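Long-range contacts in fructokinase (Xylella fastidiosa Temecula1, PDB 3LJS), which probably transfers a phosphate group from ATP to fructose, as a fructokinase of the ribokinase-like PfkB family of carbohydrate kinases: residues Gly11-Asp16 against Val53-Met58; Met17-Leu22 against Arg29-Cys34; Lys89-Phe94 against Phe107-Ala112; Asp129-His134 against Thr271-Phe276. One frame throughout, in Å; residues are numbered along the deposited sequence.

Interaction 1: Gly11-Asp16 against Val53-Met58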
# COMPACT_ATOMS: atom_id res chain seq x y z
N GLY B 11 -3.49 16.81 -10.48
CA GLY B 11 -3.93 15.45 -10.28
C GLY B 11 -3.17 14.61 -9.29
O GLY B 11 -2.84 15.04 -8.19
N GLU B 12 -2.89 13.38 -9.70
CA GLU B 12 -2.20 12.47 -8.82
C GLU B 12 -0.73 12.28 -9.10
O GLU B 12 -0.28 12.25 -10.25
CB GLU B 12 -2.90 11.10 -8.83
CG GLU B 12 -2.51 10.17 -9.98
CD GLU B 12 -3.06 10.60 -11.33
OE1 GLU B 12 -3.72 11.67 -11.42
OE2 GLU B 12 -2.84 9.86 -12.33
N ALA B 13 0.01 12.17 -8.01
CA ALA B 13 1.43 11.89 -8.00
C ALA B 13 1.40 10.70 -7.04
O ALA B 13 0.78 10.78 -5.97
CB ALA B 13 2.22 13.05 -7.39
N LEU B 14 2.01 9.59 -7.42
CA LEU B 14 2.00 8.42 -6.56
C LEU B 14 3.28 7.63 -6.73
O LEU B 14 4.14 8.00 -7.53
CB LEU B 14 0.79 7.54 -6.88
CG LEU B 14 0.51 7.25 -8.36
CD1 LEU B 14 1.59 6.36 -8.96
CD2 LEU B 14 -0.85 6.56 -8.48
N ILE B 15 3.40 6.53 -5.98
CA ILE B 15 4.58 5.69 -6.05
C ILE B 15 4.33 4.44 -6.88
O ILE B 15 3.37 3.71 -6.64
CB ILE B 15 5.03 5.23 -4.64
CG1 ILE B 15 5.36 6.45 -3.77
CG2 ILE B 15 6.22 4.30 -4.74
CD1 ILE B 15 6.50 7.29 -4.29
N ASP B 16 5.18 4.21 -7.87
CA ASP B 16 5.08 3.01 -8.69
C ASP B 16 6.06 2.05 -8.01
O ASP B 16 7.25 2.36 -7.92
CB ASP B 16 5.54 3.24 -10.13
CG ASP B 16 4.56 4.09 -10.94
OD1 ASP B 16 3.33 3.88 -10.82
OD2 ASP B 16 5.02 4.95 -11.72
N VAL B 53 7.01 25.07 -14.87
CA VAL B 53 5.93 24.13 -14.59
C VAL B 53 5.70 23.94 -13.10
O VAL B 53 6.63 23.97 -12.29
CB VAL B 53 6.22 22.75 -15.23
CG1 VAL B 53 7.51 22.17 -14.68
CG2 VAL B 53 5.06 21.80 -14.98
N GLN B 54 4.44 23.76 -12.75
CA GLN B 54 4.04 23.57 -11.37
C GLN B 54 3.15 22.33 -11.29
O GLN B 54 2.38 22.06 -12.21
CB GLN B 54 3.28 24.81 -10.90
CG GLN B 54 2.66 24.73 -9.53
CD GLN B 54 1.93 26.01 -9.15
OE1 GLN B 54 1.62 26.84 -10.01
NE2 GLN B 54 1.63 26.16 -7.87
N PHE B 55 3.29 21.56 -10.22
CA PHE B 55 2.43 20.40 -10.04
C PHE B 55 1.46 20.78 -8.93
O PHE B 55 1.88 21.17 -7.84
CB PHE B 55 3.20 19.15 -9.61
CG PHE B 55 2.30 17.98 -9.32
CD1 PHE B 55 1.78 17.20 -10.35
CD2 PHE B 55 1.92 17.68 -8.01
CE1 PHE B 55 0.89 16.16 -10.09
CE2 PHE B 55 1.03 16.64 -7.74
CZ PHE B 55 0.51 15.87 -8.78
N VAL B 56 0.17 20.66 -9.21
CA VAL B 56 -0.87 20.98 -8.24
C VAL B 56 -1.61 19.71 -7.86
O VAL B 56 -2.18 19.02 -8.71
CB VAL B 56 -1.86 22.03 -8.81
CG1 VAL B 56 -3.02 22.25 -7.83
CG2 VAL B 56 -1.12 23.34 -9.04
N GLY B 57 -1.59 19.39 -6.57
CA GLY B 57 -2.25 18.19 -6.10
C GLY B 57 -1.92 17.97 -4.64
O GLY B 57 -1.18 18.75 -4.03
N MSE B 58 -2.45 16.90 -4.08
CA MSE B 58 -2.23 16.59 -2.68
C MSE B 58 -1.35 15.37 -2.49
O MSE B 58 -1.56 14.34 -3.13
CB MSE B 58 -3.58 16.38 -1.99
CG MSE B 58 -3.50 16.18 -0.49
SE MSE B 58 -5.26 16.34 0.32
CE MSE B 58 -5.14 18.19 0.88
O HOH W 1 -4.33 15.60 -5.77
O HOH W 2 -1.10 14.22 -5.95
O HOH W 3 -0.28 11.71 -3.56

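Interaction 2: Met17-Leu22 against Arg29-Cys34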
# COMPACT_ATOMS: atom_id res chain seq x y z
N MSE B 17 5.56 0.92 -7.52
CA MSE B 17 6.41 -0.07 -6.87
C MSE B 17 6.65 -1.20 -7.86
O MSE B 17 5.77 -2.03 -8.11
CB MSE B 17 5.72 -0.61 -5.61
CG MSE B 17 5.67 0.37 -4.46
SE MSE B 17 7.41 0.68 -3.65
CE MSE B 17 7.37 -0.75 -2.36
N LEU B 18 7.85 -1.22 -8.43
CA LEU B 18 8.24 -2.19 -9.45
C LEU B 18 8.74 -3.52 -8.90
O LEU B 18 9.84 -3.60 -8.36
CB LEU B 18 9.31 -1.57 -10.35
CG LEU B 18 8.88 -0.55 -11.42
CD1 LEU B 18 7.81 0.38 -10.89
CD2 LEU B 18 10.10 0.24 -11.87
N ALA B 19 7.94 -4.56 -9.07
CA ALA B 19 8.30 -5.89 -8.60
C ALA B 19 9.46 -6.43 -9.43
O ALA B 19 9.38 -6.46 -10.66
CB ALA B 19 7.11 -6.83 -8.69
N GLN B 20 10.53 -6.85 -8.76
CA GLN B 20 11.69 -7.40 -9.44
C GLN B 20 11.58 -8.91 -9.51
O GLN B 20 10.98 -9.54 -8.64
CB GLN B 20 12.98 -7.01 -8.71
CG GLN B 20 13.25 -5.52 -8.65
CD GLN B 20 13.01 -4.84 -9.98
OE1 GLN B 20 11.89 -4.45 -10.30
NE2 GLN B 20 14.07 -4.71 -10.78
N PRO B 21 12.17 -9.52 -10.55
CA PRO B 21 12.13 -10.98 -10.70
C PRO B 21 12.79 -11.68 -9.52
O PRO B 21 13.66 -11.11 -8.86
CB PRO B 21 12.90 -11.21 -12.00
CG PRO B 21 12.68 -9.93 -12.76
CD PRO B 21 12.87 -8.90 -11.68
N LEU B 22 12.36 -12.90 -9.24
CA LEU B 22 12.93 -13.66 -8.14
C LEU B 22 14.40 -13.90 -8.46
O LEU B 22 14.75 -14.32 -9.56
CB LEU B 22 12.18 -14.98 -7.97
CG LEU B 22 11.76 -15.32 -6.53
CD1 LEU B 22 11.30 -14.07 -5.80
CD2 LEU B 22 10.64 -16.36 -6.57
N ARG B 29 11.51 -11.23 -2.36
CA ARG B 29 11.34 -10.46 -3.58
C ARG B 29 11.50 -8.97 -3.27
O ARG B 29 11.06 -8.50 -2.22
CB ARG B 29 9.96 -10.72 -4.19
CG ARG B 29 9.61 -9.80 -5.34
CD ARG B 29 8.45 -10.35 -6.15
NE ARG B 29 8.79 -11.62 -6.76
CZ ARG B 29 8.04 -12.25 -7.66
NH1 ARG B 29 6.90 -11.71 -8.06
NH2 ARG B 29 8.44 -13.41 -8.17
N ALA B 30 12.12 -8.24 -4.18
CA ALA B 30 12.33 -6.81 -3.99
C ALA B 30 11.43 -5.97 -4.88
O ALA B 30 11.08 -6.37 -5.99
CB ALA B 30 13.79 -6.45 -4.25
N PHE B 31 11.06 -4.80 -4.38
CA PHE B 31 10.21 -3.87 -5.11
C PHE B 31 10.97 -2.55 -5.14
O PHE B 31 11.46 -2.09 -4.11
CB PHE B 31 8.87 -3.69 -4.39
CG PHE B 31 7.97 -4.89 -4.49
CD1 PHE B 31 7.00 -4.97 -5.48
CD2 PHE B 31 8.10 -5.95 -3.59
CE1 PHE B 31 6.18 -6.09 -5.60
CE2 PHE B 31 7.28 -7.07 -3.70
CZ PHE B 31 6.32 -7.14 -4.71
N LEU B 32 11.07 -1.95 -6.33
CA LEU B 32 11.77 -0.68 -6.48
C LEU B 32 10.82 0.51 -6.49
O LEU B 32 9.80 0.50 -7.17
CB LEU B 32 12.59 -0.70 -7.78
CG LEU B 32 14.01 -1.30 -7.73
CD1 LEU B 32 14.13 -2.33 -6.62
CD2 LEU B 32 14.33 -1.91 -9.09
N GLN B 33 11.17 1.53 -5.72
CA GLN B 33 10.38 2.75 -5.59
C GLN B 33 10.64 3.75 -6.71
O GLN B 33 11.78 4.20 -6.90
CB GLN B 33 10.69 3.40 -4.25
CG GLN B 33 10.03 4.74 -4.02
CD GLN B 33 10.61 5.45 -2.81
OE1 GLN B 33 11.78 5.82 -2.80
NE2 GLN B 33 9.79 5.64 -1.79
N CYS B 34 9.59 4.10 -7.45
CA CYS B 34 9.69 5.07 -8.54
C CYS B 34 8.57 6.10 -8.49
O CYS B 34 7.41 5.75 -8.25
CB CYS B 34 9.64 4.36 -9.90
SG CYS B 34 11.10 3.36 -10.26

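Interaction 3: Lys89-Phe94 against Phe107-Ala112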
# COMPACT_ATOMS: atom_id res chain seq x y z
N LYS B 89 -2.96 7.82 2.97
CA LYS B 89 -1.61 7.56 2.52
C LYS B 89 -1.43 7.88 1.04
O LYS B 89 -2.40 7.98 0.29
CB LYS B 89 -1.26 6.08 2.74
CG LYS B 89 -1.39 5.60 4.18
CD LYS B 89 -0.31 6.21 5.05
CE LYS B 89 -0.34 5.63 6.46
NZ LYS B 89 0.70 6.28 7.31
N THR B 90 -0.18 8.03 0.64
CA THR B 90 0.16 8.28 -0.74
C THR B 90 -0.21 7.00 -1.48
O THR B 90 0.10 5.90 -1.03
CB THR B 90 1.67 8.53 -0.90
OG1 THR B 90 2.05 9.68 -0.13
CG2 THR B 90 2.03 8.74 -2.36
N ALA B 91 -0.89 7.14 -2.61
CA ALA B 91 -1.30 5.98 -3.39
C ALA B 91 -0.09 5.18 -3.87
O ALA B 91 0.98 5.75 -4.14
CB ALA B 91 -2.14 6.41 -4.58
N LEU B 92 -0.28 3.87 -3.99
CA LEU B 92 0.78 2.98 -4.46
C LEU B 92 0.25 2.20 -5.65
O LEU B 92 -0.90 1.77 -5.67
CB LEU B 92 1.20 1.99 -3.37
CG LEU B 92 1.71 2.53 -2.03
CD1 LEU B 92 1.98 1.35 -1.10
CD2 LEU B 92 2.98 3.35 -2.25
N ALA B 93 1.11 2.01 -6.65
CA ALA B 93 0.76 1.26 -7.84
C ALA B 93 1.81 0.17 -7.98
O ALA B 93 2.94 0.43 -8.39
CB ALA B 93 0.76 2.16 -9.07
N PHE B 94 1.45 -1.06 -7.61
CA PHE B 94 2.38 -2.18 -7.71
C PHE B 94 2.34 -2.74 -9.13
O PHE B 94 1.28 -3.03 -9.67
CB PHE B 94 2.01 -3.26 -6.69
CG PHE B 94 2.45 -2.94 -5.29
CD1 PHE B 94 3.73 -3.26 -4.87
CD2 PHE B 94 1.59 -2.29 -4.41
CE1 PHE B 94 4.17 -2.94 -3.59
CE2 PHE B 94 2.01 -1.96 -3.13
CZ PHE B 94 3.31 -2.28 -2.71
N PHE B 107 -3.36 -1.66 -7.27
CA PHE B 107 -3.40 -0.31 -6.72
C PHE B 107 -3.92 -0.20 -5.29
O PHE B 107 -4.87 -0.88 -4.91
CB PHE B 107 -4.28 0.59 -7.59
CG PHE B 107 -3.79 0.75 -9.00
CD1 PHE B 107 -2.77 1.65 -9.29
CD2 PHE B 107 -4.36 0.02 -10.03
CE1 PHE B 107 -2.32 1.82 -10.60
CE2 PHE B 107 -3.92 0.19 -11.35
CZ PHE B 107 -2.90 1.09 -11.63
N TYR B 108 -3.28 0.66 -4.51
CA TYR B 108 -3.73 0.94 -3.16
C TYR B 108 -4.28 2.35 -3.32
O TYR B 108 -3.62 3.34 -2.96
CB TYR B 108 -2.56 0.89 -2.16
CG TYR B 108 -2.24 -0.52 -1.73
CD1 TYR B 108 -2.60 -0.99 -0.46
CD2 TYR B 108 -1.68 -1.43 -2.63
CE1 TYR B 108 -2.42 -2.33 -0.11
CE2 TYR B 108 -1.49 -2.77 -2.28
CZ TYR B 108 -1.87 -3.22 -1.03
OH TYR B 108 -1.75 -4.55 -0.71
N ARG B 109 -5.48 2.45 -3.89
CA ARG B 109 -6.07 3.76 -4.12
C ARG B 109 -7.58 4.00 -4.01
O ARG B 109 -8.03 5.10 -4.30
CB ARG B 109 -5.58 4.31 -5.47
CG ARG B 109 -5.99 5.75 -5.73
CD ARG B 109 -5.24 6.30 -6.93
NE ARG B 109 -5.54 7.71 -7.17
CZ ARG B 109 -6.56 8.15 -7.90
NH1 ARG B 109 -7.41 7.30 -8.45
NH2 ARG B 109 -6.70 9.46 -8.11
N PRO B 110 -8.40 3.00 -3.63
CA PRO B 110 -9.77 3.50 -3.57
C PRO B 110 -9.64 4.75 -2.69
O PRO B 110 -10.23 5.79 -2.99
CB PRO B 110 -10.54 2.36 -2.90
CG PRO B 110 -9.81 1.14 -3.43
CD PRO B 110 -8.34 1.55 -3.33
N PRO B 111 -8.85 4.66 -1.59
CA PRO B 111 -8.59 5.77 -0.67
C PRO B 111 -7.11 6.15 -0.83
O PRO B 111 -6.25 5.27 -0.89
CB PRO B 111 -8.88 5.16 0.69
CG PRO B 111 -8.29 3.81 0.55
CD PRO B 111 -8.66 3.38 -0.88
N ALA B 112 -6.82 7.44 -0.93
CA ALA B 112 -5.45 7.91 -1.09
C ALA B 112 -5.39 9.43 -0.94
O ALA B 112 -6.38 10.13 -1.12
CB ALA B 112 -4.90 7.49 -2.45

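Interaction 4: Asp129-His134 against Thr271-Phe276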
# COMPACT_ATOMS: atom_id res chain seq x y z
N ASP B 129 -0.63 32.92 -13.31
CA ASP B 129 0.58 32.69 -14.09
C ASP B 129 0.50 31.52 -15.08
O ASP B 129 1.42 31.32 -15.86
CB ASP B 129 1.79 32.46 -13.17
CG ASP B 129 1.94 33.54 -12.12
OD1 ASP B 129 1.84 34.74 -12.47
OD2 ASP B 129 2.17 33.20 -10.94
N ALA B 130 -0.59 30.77 -15.04
CA ALA B 130 -0.72 29.61 -15.93
C ALA B 130 -1.14 29.91 -17.36
O ALA B 130 -2.07 30.68 -17.62
CB ALA B 130 -1.67 28.59 -15.32
N LEU B 131 -0.45 29.27 -18.30
CA LEU B 131 -0.78 29.41 -19.71
C LEU B 131 -1.45 28.10 -20.13
O LEU B 131 -2.21 28.06 -21.10
CB LEU B 131 0.49 29.63 -20.54
CG LEU B 131 0.32 29.63 -22.07
CD1 LEU B 131 -0.75 30.64 -22.48
CD2 LEU B 131 1.65 29.97 -22.73
N ILE B 132 -1.17 27.03 -19.39
CA ILE B 132 -1.73 25.70 -19.66
C ILE B 132 -2.11 24.99 -18.36
O ILE B 132 -1.41 25.11 -17.35
CB ILE B 132 -0.70 24.81 -20.41
CG1 ILE B 132 -0.28 25.50 -21.71
CG2 ILE B 132 -1.32 23.43 -20.72
CD1 ILE B 132 0.77 24.73 -22.49
N PHE B 133 -3.23 24.27 -18.38
CA PHE B 133 -3.70 23.49 -17.24
C PHE B 133 -3.87 22.08 -17.80
O PHE B 133 -4.69 21.85 -18.69
CB PHE B 133 -5.06 24.01 -16.74
CG PHE B 133 -5.64 23.23 -15.57
CD1 PHE B 133 -5.36 23.60 -14.26
CD2 PHE B 133 -6.48 22.14 -15.80
CE1 PHE B 133 -5.92 22.91 -13.18
CE2 PHE B 133 -7.04 21.43 -14.72
CZ PHE B 133 -6.76 21.82 -13.41
N HIS B 134 -3.10 21.13 -17.29
CA HIS B 134 -3.19 19.75 -17.78
C HIS B 134 -3.73 18.79 -16.74
O HIS B 134 -3.30 18.81 -15.59
CB HIS B 134 -1.82 19.26 -18.25
CG HIS B 134 -1.84 17.88 -18.83
ND1 HIS B 134 -1.44 16.76 -18.12
CD2 HIS B 134 -2.30 17.42 -20.02
CE1 HIS B 134 -1.64 15.68 -18.86
NE2 HIS B 134 -2.16 16.05 -20.01
N THR B 271 6.44 22.95 -25.69
CA THR B 271 6.56 23.73 -26.91
C THR B 271 5.47 24.79 -27.03
O THR B 271 5.75 25.92 -27.45
CB THR B 271 6.54 22.83 -28.17
OG1 THR B 271 7.57 21.83 -28.05
CG2 THR B 271 6.83 23.65 -29.41
N PHE B 272 4.24 24.43 -26.65
CA PHE B 272 3.12 25.37 -26.69
C PHE B 272 3.46 26.61 -25.86
O PHE B 272 3.29 27.74 -26.30
CB PHE B 272 1.85 24.75 -26.08
CG PHE B 272 1.15 23.75 -26.96
CD1 PHE B 272 1.55 23.52 -28.27
CD2 PHE B 272 0.07 23.03 -26.46
CE1 PHE B 272 0.87 22.59 -29.07
CE2 PHE B 272 -0.61 22.10 -27.25
CZ PHE B 272 -0.21 21.88 -28.56
N ALA B 273 3.92 26.37 -24.63
CA ALA B 273 4.25 27.45 -23.72
C ALA B 273 5.39 28.33 -24.23
O ALA B 273 5.41 29.53 -23.96
CB ALA B 273 4.60 26.88 -22.34
N GLN B 274 6.33 27.73 -24.95
CA GLN B 274 7.45 28.48 -25.51
C GLN B 274 7.02 29.35 -26.69
O GLN B 274 7.43 30.50 -26.82
CB GLN B 274 8.56 27.53 -25.98
CG GLN B 274 9.31 26.79 -24.87
CD GLN B 274 10.13 27.71 -23.97
OE1 GLN B 274 10.87 28.57 -24.45
NE2 GLN B 274 10.01 27.52 -22.67
N GLN B 275 6.18 28.79 -27.56
CA GLN B 275 5.74 29.48 -28.77
C GLN B 275 4.50 30.37 -28.70
O GLN B 275 4.40 31.33 -29.47
CB GLN B 275 5.56 28.45 -29.89
CG GLN B 275 6.80 27.59 -30.13
CD GLN B 275 6.62 26.62 -31.27
OE1 GLN B 275 5.61 25.91 -31.35
NE2 GLN B 275 7.60 26.58 -32.17
N PHE B 276 3.56 30.07 -27.81
CA PHE B 276 2.34 30.88 -27.73
C PHE B 276 2.47 32.11 -26.83
O PHE B 276 2.98 32.01 -25.71
CB PHE B 276 1.17 30.03 -27.21
CG PHE B 276 0.86 28.82 -28.05
CD1 PHE B 276 1.31 28.70 -29.36
CD2 PHE B 276 0.06 27.80 -27.53
CE1 PHE B 276 0.98 27.60 -30.14
CE2 PHE B 276 -0.28 26.69 -28.30
CZ PHE B 276 0.18 26.59 -29.60

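Interaction 1: Gly11-Asp16 against Val53-Met58
G11 makes the one direct hydrogen bond of this contact: its N-H donates to V56 O (3.1 Å), nearly along the C=O axis. It stands just past strand 6-10, which runs parallel to 53-60 in the large sheet. At phi 138° and psi -135° a CB would be forced against the preceding carbonyl oxygen, so the position suits a residue without one. G11 O then lies 3.8 Å from G57 CA, on the side where a CB would collide with it, and is gripped by two waters. One of these accepts from M58 N (2.8 Å). The other donates to G11 O and to M58 O, and takes a weak bond from A13 N. E12 turns its side chain away from 53-58, and its OE2 is bound by N138 ND2. It meets F55 through its backbone, its C lying 3.8 Å from F55 CZ at the ring edge. A13 points toward the ring and sets CB 3.6 Å from F55 CZ. CG of F55 is anti to the backbone N (chi1 176°), on the side of 11-13, and CZ comes 3.5 Å from G11 O. A third water spans A13 O (2.8 Å) and M58 O. The two segments thus part gradually, from direct bond to water bridges, as the chain leaves the large sheet for strand 14-19. E12 lies about 7 Å, side chain to side chain, from the ATP-binding R170. Helix 63-75 covers the junction, with F72 stacked on the F55 ring and touching A13, while strands 30-36 and 92-97 flank 14-19.

Interaction 2: Met17-Leu22 against Arg29-Cys34
The antiparallel beta hairpin formed by M17-A19 and F31-Q33 belongs to the small four-stranded sheet that protrudes from the ribokinase-like domain. L18 and L32 are its hydrogen-bonded pair: L18 N donates to L32 O (2.9 Å) on a lone pair in the carbonyl plane, while L32 N approaches L18 O tilted 34° from that plane. Q20 N to A30 O (2.9 Å) extends the pairing one step beyond A19. M17, A19, F31 and Q33 share one face. There A19 CB comes obliquely against the F31 ring, 3.3 Å from CE1, and the selenomethionine M17, bent at chi2 and chi3, lays CE 3.9 Å from F31 CB, the two side chains crossing at about a right angle. On the face of L18 and L32, L18 CD2 reaches C34 SG (3.7 Å) and L32 CD2 lies 3.8 Å from Q20 CG. Near the loop, R29 swings its guanidinium across L22: CD1 of the leucine meets the edge at NE (3.6 Å), and Q20 O lies over one face. In the assembly A30, F31 and L32 pair antiparallel with a strand of the second subunit, so the sheet continues across the dimer interface, consistent with the beta-clasp dimer known from ribokinase. Strand 92-97 lines the other side of 14-19, where F94 meets the F31 ring edge-to-face, and F64 and F67 of helix 63-75 lie against Q33.

Interaction 3: Lys89-Phe94 against Phe107-Ala112
Y108, A91 and L92 have the most surface buried where the beta hairpin of strands 92-97 and 103-108 meets its flanking loops, at the edge of the small sheet as counted within one chain. Y108 N donates to L92 O (2.9 Å), nearly straight at 171°, and L92 CB packs 4.1 Å from Y108 CB. CG of Y108 stands anti to the carbonyl carbon (chi1 -82°); its ring meets that of F94, whose CE2 comes 3.7 Å from Y108 CE2. The two ring planes are inclined at 68°. Y108 OH bonds to T90 O of the second subunit, and the reciprocal bond links T90 O to Y108 of that chain, so this pairing helps join the dimer. A93 and F107 form a non-hydrogen-bonded pair on the opposite face, A93 CB lying 3.5 Å from F107 CE1. F107 is about 6 Å, side chain to side chain, from the ATP-binding R170. The A91 methyl touches both the extended chain of R109 and the A112 methyl. The guanidinium of R109 is held by a salt bridge to D114. A91 CB lies 3.9 Å from R109 CD and 3.6 Å from A112 CB.

Interaction 4: Asp129-His134 against Thr271-Phe276
F272 offers the edge of its ring to I132 CD1, which lies near the ring plane. One face of the F276 ring is taken by F272 CA, 3.9 Å above the plane and offset toward the rim; both phenyl rings also meet F285 edge-to-face. This is helix-on-sheet packing in the alpha/beta core of the ribokinase-like fold: the C-terminal turn of helix 262-275 lies against strand 130-136, with no hydrogen bond across. I132 reaches the helix because CG1 is anti to the carbonyl carbon and CD1 extends onward (chi2 177°), its side chain crossing that of F272 at about a right angle. Its tip lands beside the helix backbone, CD1 3.7 Å from F272 CB and 4.1 Å from A273 N. L131 sits where the strand turns a corner, so that it and I132, though adjacent, both point to the helix. The helix closes with F276 N bonded to F272 O (2.8 Å), and the helical backbone ends before F276. K5 NZ, from just before strand 6-10, binds F276 O, tying the helix end to the neighbouring part of the sheet. The helix starts next to the ATP-binding G261; F272 is about 10 Å, side chain to side chain, from K195, another ATP-binding residue. At the last turn, one methyl of L131 serves two partners: CD2 lies 3.8 Å from A273 CA and 3.8 Å from F276 O.

How the interactions relate
From the N terminus, interaction 1 closes the loop between 11-16 and 53-58, and interaction 2, the hairpin of 17-22 with 29-34, nests inside it. Interaction 3, closing the hairpin of strands 92-97 and 103-108, and interaction 4 follow in series. The first three meet in the small sheet: I15 N and O probably bond to A91 O and A93 N, D16 N probably to C34 O, and M17 N probably to A93 O. Interactions 2 and 3 both lie against the second subunit, while interaction 1 joins the small sheet to the large one. Interaction 4 closes the long return from strand 130-136 to helix 262-275, on the side of the chain's centre opposite interactions 2 and 3.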